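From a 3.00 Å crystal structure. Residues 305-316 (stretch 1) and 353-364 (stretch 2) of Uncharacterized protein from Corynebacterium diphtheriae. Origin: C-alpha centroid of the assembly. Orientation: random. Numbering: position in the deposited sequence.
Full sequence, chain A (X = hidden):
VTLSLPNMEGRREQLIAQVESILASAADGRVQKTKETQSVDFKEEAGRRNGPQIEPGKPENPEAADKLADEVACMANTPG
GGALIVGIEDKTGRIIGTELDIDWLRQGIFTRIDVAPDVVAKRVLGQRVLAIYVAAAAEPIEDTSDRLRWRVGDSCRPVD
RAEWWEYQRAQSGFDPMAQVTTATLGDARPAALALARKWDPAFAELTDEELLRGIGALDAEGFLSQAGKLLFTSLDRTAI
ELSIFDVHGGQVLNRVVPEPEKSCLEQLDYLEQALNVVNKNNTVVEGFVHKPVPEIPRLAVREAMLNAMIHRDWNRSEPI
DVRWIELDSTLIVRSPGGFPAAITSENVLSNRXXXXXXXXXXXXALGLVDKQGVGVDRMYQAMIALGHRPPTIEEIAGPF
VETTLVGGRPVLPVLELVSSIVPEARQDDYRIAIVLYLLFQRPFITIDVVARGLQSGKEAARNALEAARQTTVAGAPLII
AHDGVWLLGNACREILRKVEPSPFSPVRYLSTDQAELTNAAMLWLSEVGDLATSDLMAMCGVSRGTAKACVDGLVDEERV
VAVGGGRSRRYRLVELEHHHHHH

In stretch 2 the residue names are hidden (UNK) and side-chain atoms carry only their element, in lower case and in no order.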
# COMPACT_ATOMS: atom_id res chain seq x y z
N MSE A 305 12.06 -0.28 -8.22
CA MSE A 305 12.59 -1.59 -8.58
C MSE A 305 11.66 -2.71 -8.14
O MSE A 305 11.17 -3.49 -8.95
CB MSE A 305 13.95 -1.82 -7.93
CG MSE A 305 15.05 -0.92 -8.45
SE MSE A 305 15.71 -1.45 -10.20
CE MSE A 305 17.26 -2.47 -9.63
N LEU A 306 11.44 -2.80 -6.84
CA LEU A 306 10.56 -3.82 -6.31
C LEU A 306 9.21 -3.73 -6.98
O LEU A 306 8.58 -4.74 -7.26
CB LEU A 306 10.40 -3.66 -4.81
CG LEU A 306 11.68 -3.87 -4.04
CD1 LEU A 306 11.47 -3.51 -2.60
CD2 LEU A 306 12.13 -5.32 -4.19
N ASN A 307 8.76 -2.52 -7.24
CA ASN A 307 7.46 -2.35 -7.83
C ASN A 307 7.30 -3.08 -9.14
O ASN A 307 6.29 -3.74 -9.37
CB ASN A 307 7.14 -0.87 -8.00
CG ASN A 307 5.84 -0.50 -7.33
OD1 ASN A 307 5.59 -0.89 -6.17
ND2 ASN A 307 5.00 0.25 -8.04
N ALA A 308 8.30 -2.96 -10.01
CA ALA A 308 8.27 -3.65 -11.30
C ALA A 308 8.41 -5.15 -11.05
O ALA A 308 7.63 -5.95 -11.55
CB ALA A 308 9.40 -3.14 -12.17
N MSE A 309 9.42 -5.51 -10.25
CA MSE A 309 9.71 -6.90 -9.92
C MSE A 309 8.50 -7.66 -9.39
O MSE A 309 8.46 -8.89 -9.41
CB MSE A 309 10.81 -6.93 -8.87
CG MSE A 309 11.70 -8.13 -8.91
SE MSE A 309 12.69 -8.13 -10.54
CE MSE A 309 13.22 -10.00 -10.47
N ILE A 310 7.50 -6.92 -8.92
CA ILE A 310 6.29 -7.48 -8.35
C ILE A 310 5.07 -7.40 -9.26
O ILE A 310 4.25 -8.31 -9.28
CB ILE A 310 5.95 -6.77 -7.01
CG1 ILE A 310 7.01 -7.12 -5.97
CG2 ILE A 310 4.56 -7.16 -6.54
CD1 ILE A 310 6.77 -6.50 -4.60
N HIS A 311 4.95 -6.31 -10.01
CA HIS A 311 3.80 -6.14 -10.89
C HIS A 311 4.10 -6.37 -12.36
O HIS A 311 3.25 -6.11 -13.21
CB HIS A 311 3.18 -4.77 -10.68
CG HIS A 311 2.70 -4.55 -9.28
ND1 HIS A 311 3.57 -4.36 -8.22
CD2 HIS A 311 1.46 -4.56 -8.75
CE1 HIS A 311 2.88 -4.25 -7.10
NE2 HIS A 311 1.59 -4.37 -7.39
N ARG A 312 5.30 -6.84 -12.65
CA ARG A 312 5.77 -7.16 -14.01
C ARG A 312 4.75 -8.10 -14.64
O ARG A 312 3.86 -8.61 -13.95
CB ARG A 312 7.10 -7.89 -13.88
CG ARG A 312 7.71 -8.36 -15.15
CD ARG A 312 8.89 -9.22 -14.80
NE ARG A 312 9.76 -9.51 -15.93
CZ ARG A 312 9.35 -9.94 -17.11
NH1 ARG A 312 8.05 -10.12 -17.35
NH2 ARG A 312 10.25 -10.19 -18.06
N ASP A 313 4.85 -8.35 -15.93
CA ASP A 313 3.90 -9.28 -16.52
C ASP A 313 4.35 -10.72 -16.21
O ASP A 313 3.52 -11.62 -16.07
CB ASP A 313 3.76 -9.06 -18.02
CG ASP A 313 2.56 -9.80 -18.61
OD1 ASP A 313 1.85 -9.23 -19.47
OD2 ASP A 313 2.31 -10.96 -18.23
N TRP A 314 5.65 -10.95 -16.07
CA TRP A 314 6.16 -12.29 -15.75
C TRP A 314 5.77 -13.39 -16.69
O TRP A 314 6.32 -14.49 -16.65
CB TRP A 314 5.75 -12.70 -14.33
CG TRP A 314 6.61 -12.08 -13.31
CD1 TRP A 314 6.20 -11.44 -12.19
CD2 TRP A 314 8.03 -11.97 -13.34
NE1 TRP A 314 7.28 -10.92 -11.51
CE2 TRP A 314 8.42 -11.23 -12.20
CE3 TRP A 314 9.02 -12.41 -14.23
CZ2 TRP A 314 9.76 -10.95 -11.91
CZ3 TRP A 314 10.35 -12.12 -13.94
CH2 TRP A 314 10.71 -11.39 -12.80
N ASN A 315 4.79 -13.11 -17.54
CA ASN A 315 4.38 -14.11 -18.50
C ASN A 315 5.08 -13.73 -19.80
O ASN A 315 5.14 -14.53 -20.73
CB ASN A 315 2.87 -14.11 -18.69
CG ASN A 315 2.41 -15.09 -19.76
OD1 ASN A 315 1.83 -14.70 -20.76
ND2 ASN A 315 2.69 -16.38 -19.54
N ARG A 316 5.61 -12.50 -19.84
CA ARG A 316 6.32 -12.03 -21.02
C ARG A 316 7.79 -12.37 -20.93
O ARG A 316 8.33 -12.57 -19.85
CB ARG A 316 6.13 -10.52 -21.20
CG ARG A 316 4.93 -10.17 -22.06
CD ARG A 316 4.16 -9.01 -21.45
NE ARG A 316 3.89 -7.91 -22.38
CZ ARG A 316 4.78 -7.42 -23.23
NH1 ARG A 316 6.01 -7.94 -23.31
NH2 ARG A 316 4.46 -6.40 -24.00
N UNK A 353 -4.89 -3.42 -5.67
CA UNK A 353 -4.92 -4.80 -6.18
C UNK A 353 -3.78 -5.05 -7.19
O UNK A 353 -3.76 -4.48 -8.28
c UNK A 353 -6.27 -5.09 -6.84
N UNK A 354 -2.85 -5.92 -6.81
CA UNK A 354 -1.70 -6.25 -7.66
C UNK A 354 -2.04 -7.33 -8.68
O UNK A 354 -3.00 -8.07 -8.50
c UNK A 354 -0.54 -6.70 -6.80
N UNK A 355 -1.25 -7.40 -9.74
CA UNK A 355 -1.47 -8.38 -10.79
C UNK A 355 -1.33 -9.78 -10.19
O UNK A 355 -2.17 -10.67 -10.40
n UNK A 355 0.91 -7.85 -14.47
c UNK A 355 -0.57 -9.21 -13.05
c UNK A 355 -0.44 -8.21 -11.91
n UNK A 355 -0.91 -7.85 -15.87
n UNK A 355 0.47 -6.02 -15.82
c UNK A 355 0.65 -9.18 -13.93
c UNK A 355 0.16 -7.24 -15.39
N UNK A 356 -0.26 -9.99 -9.43
CA UNK A 356 -0.03 -11.27 -8.82
C UNK A 356 -0.05 -11.15 -7.30
O UNK A 356 1.00 -11.08 -6.65
c UNK A 356 0.57 -12.97 -11.43
c UNK A 356 1.59 -12.52 -13.55
c UNK A 356 2.44 -11.59 -12.95
o UNK A 356 1.68 -12.78 -14.91
c UNK A 356 2.33 -11.37 -11.57
c UNK A 356 0.65 -13.21 -12.79
c UNK A 356 1.40 -12.05 -10.80
c UNK A 356 1.31 -11.83 -9.30
N UNK A 357 -1.26 -11.11 -6.71
CA UNK A 357 -1.41 -11.01 -5.26
C UNK A 357 -0.50 -12.00 -4.53
O UNK A 357 0.17 -11.63 -3.58
c UNK A 357 -2.89 -11.32 -5.05
c UNK A 357 -2.57 -11.16 -7.36
c UNK A 357 -3.51 -10.72 -6.25
N UNK A 358 -0.47 -13.24 -5.00
CA UNK A 358 0.38 -14.24 -4.38
C UNK A 358 1.84 -13.77 -4.33
O UNK A 358 2.48 -13.83 -3.28
c UNK A 358 0.28 -15.55 -5.15
N UNK A 359 2.35 -13.28 -5.46
CA UNK A 359 3.74 -12.81 -5.54
C UNK A 359 3.94 -11.65 -4.59
O UNK A 359 4.95 -11.57 -3.89
c UNK A 359 5.84 -11.10 -8.16
c UNK A 359 4.07 -12.35 -6.96
c UNK A 359 6.50 -12.89 -6.54
c UNK A 359 5.48 -12.45 -7.57
N UNK A 360 2.98 -10.74 -4.60
CA UNK A 360 3.06 -9.58 -3.73
C UNK A 360 3.17 -10.07 -2.30
O UNK A 360 4.14 -9.75 -1.61
c UNK A 360 1.83 -8.71 -3.88
N UNK A 361 2.21 -10.87 -1.85
CA UNK A 361 2.29 -11.34 -0.48
C UNK A 361 3.62 -11.98 -0.11
O UNK A 361 4.11 -11.77 1.00
o UNK A 361 1.12 -11.99 2.17
c UNK A 361 1.29 -12.82 1.25
c UNK A 361 1.18 -12.32 -0.16
o UNK A 361 1.57 -14.03 1.46
N UNK A 362 4.20 -12.76 -1.01
CA UNK A 362 5.47 -13.41 -0.72
C UNK A 362 6.54 -12.39 -0.43
O UNK A 362 7.38 -12.60 0.46
c UNK A 362 7.14 -15.16 -1.64
c UNK A 362 7.46 -15.93 -2.92
c UNK A 362 6.91 -16.11 -0.48
c UNK A 362 5.90 -14.29 -1.89
N UNK A 363 6.54 -11.27 -1.15
CA UNK A 363 7.54 -10.22 -0.92
C UNK A 363 7.33 -9.55 0.44
O UNK A 363 8.28 -9.15 1.09
c UNK A 363 7.80 -10.08 -4.37
c UNK A 363 7.49 -9.17 -2.04
c UNK A 363 8.36 -9.50 -3.24
c UNK A 363 9.72 -9.20 -3.25
c UNK A 363 9.93 -10.06 -5.49
c UNK A 363 8.58 -10.37 -5.49
c UNK A 363 10.51 -9.48 -4.37
o UNK A 363 10.66 -10.33 -6.64
N UNK A 364 6.06 -9.45 0.84
CA UNK A 364 5.70 -8.87 2.12
C UNK A 364 6.21 -9.79 3.21
O UNK A 364 6.79 -9.35 4.20
n UNK A 364 3.86 -6.74 4.45
n UNK A 364 4.63 -4.74 5.30
c UNK A 364 3.60 -7.38 2.04
c UNK A 364 4.11 -5.94 5.49
c UNK A 364 4.14 -6.38 3.06
c UNK A 364 4.18 -8.77 2.25
n UNK A 364 3.84 -6.36 6.72

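Position 353 carries a single side-chain carbon, pointing away from stretch 1 and touching nothing there: Ala-353. Position 354 also has one carbon, but here it points toward the other stretch, and that CB lies 3.2 Å from NE2 of His-311. This is Ala-354, whose CB packs obliquely against the imidazole.

At position 355 three carbons lead to a nitrogen and then to a carbon bearing two more nitrogens, a guanidinium, and the first nitrogen of the chain meets the carbonyl oxygen of His-311. The residue is Arg-355. Its NE donates a nearly straight hydrogen bond to His-311 O, 3.2 Å away, and the carbonyl lies at the edge of the guanidinium, near its plane. Arg-312 O is also 3.1 Å from Arg-355 NE. The arginine thus reaches the backbone just where the first helix ends.

Position 356 has one carbon and then a six-carbon ring bearing an oxygen. The ring edge meets backbone carbonyls of stretch 1, and the oxygen reaches the loop beyond the helix. It is Tyr-356, whose OH donates a very short hydrogen bond to Asp-313 O, at 2.5 Å. Its CE2 also packs 3.8 Å from Trp-314 CB; the two aromatic rings lie obliquely, with their planes at 41°. Tyr-356 occupies the N-cap position of the second helix.

At 357 three carbons close a ring onto the backbone nitrogen, so this is Pro-357, in the first turn of the helix and facing away. Position 358 has one carbon, out of reach of stretch 1: Ala-358.

Position 359 has four carbons, forked at the second, and points toward stretch 1, where a fork-end carbon meets Ile-310 O and the indole of Trp-314. This is Leu-359. Its CD1 lies 3.4 Å from Ile-310 O and 3.7 Å from Trp-314 NE1, while that same NE1 donates a hydrogen bond to Met-309 O (3.2 Å). The leucine packs against a tryptophan whose NE1 is hydrogen-bonded to the helix before it.

Position 360 has one carbon, and its CA is 4.0 Å from Ile-310 CG2. It is Ala-360, and the small side chain accompanies a close backbone approach: Ile-310 CA and Ala-360 CA are 6.0 Å apart.

Position 361 shows two carbons, the second carrying two oxygens: Asp-361, out of reach here and hydrogen-bonded elsewhere in the structure. Four carbons forked at the second identify 362 as Leu-362, buried but also out of reach.

Position 363 has a carbon and a six-carbon ring bearing oxygen, pointing toward stretch 1, with Ile-310 CG1 over one ring face. This is Tyr-363. Ile-310 CG1 sits 3.8 Å from the centroid of the Tyr-363 ring, in a CH-pi contact. Position 364 repeats the guanidinium pattern, but its end leads away: Arg-364.

The contact works in two zones. Along the helices, which run at 139° to each other, Ile-310 packs against Leu-359, Ala-360 and Tyr-363, residues spaced to share one side of a helix. At the end of the first helix Arg-355 NE donates to His-311 O, and beyond it Tyr-356 OH donates to Asp-313 O; both hydrogen bonds across the stretches end on main-chain carbonyls, beside side-chain packing on His-311 and Trp-314.

Stretch 2 353-364: AARYPALADLYR
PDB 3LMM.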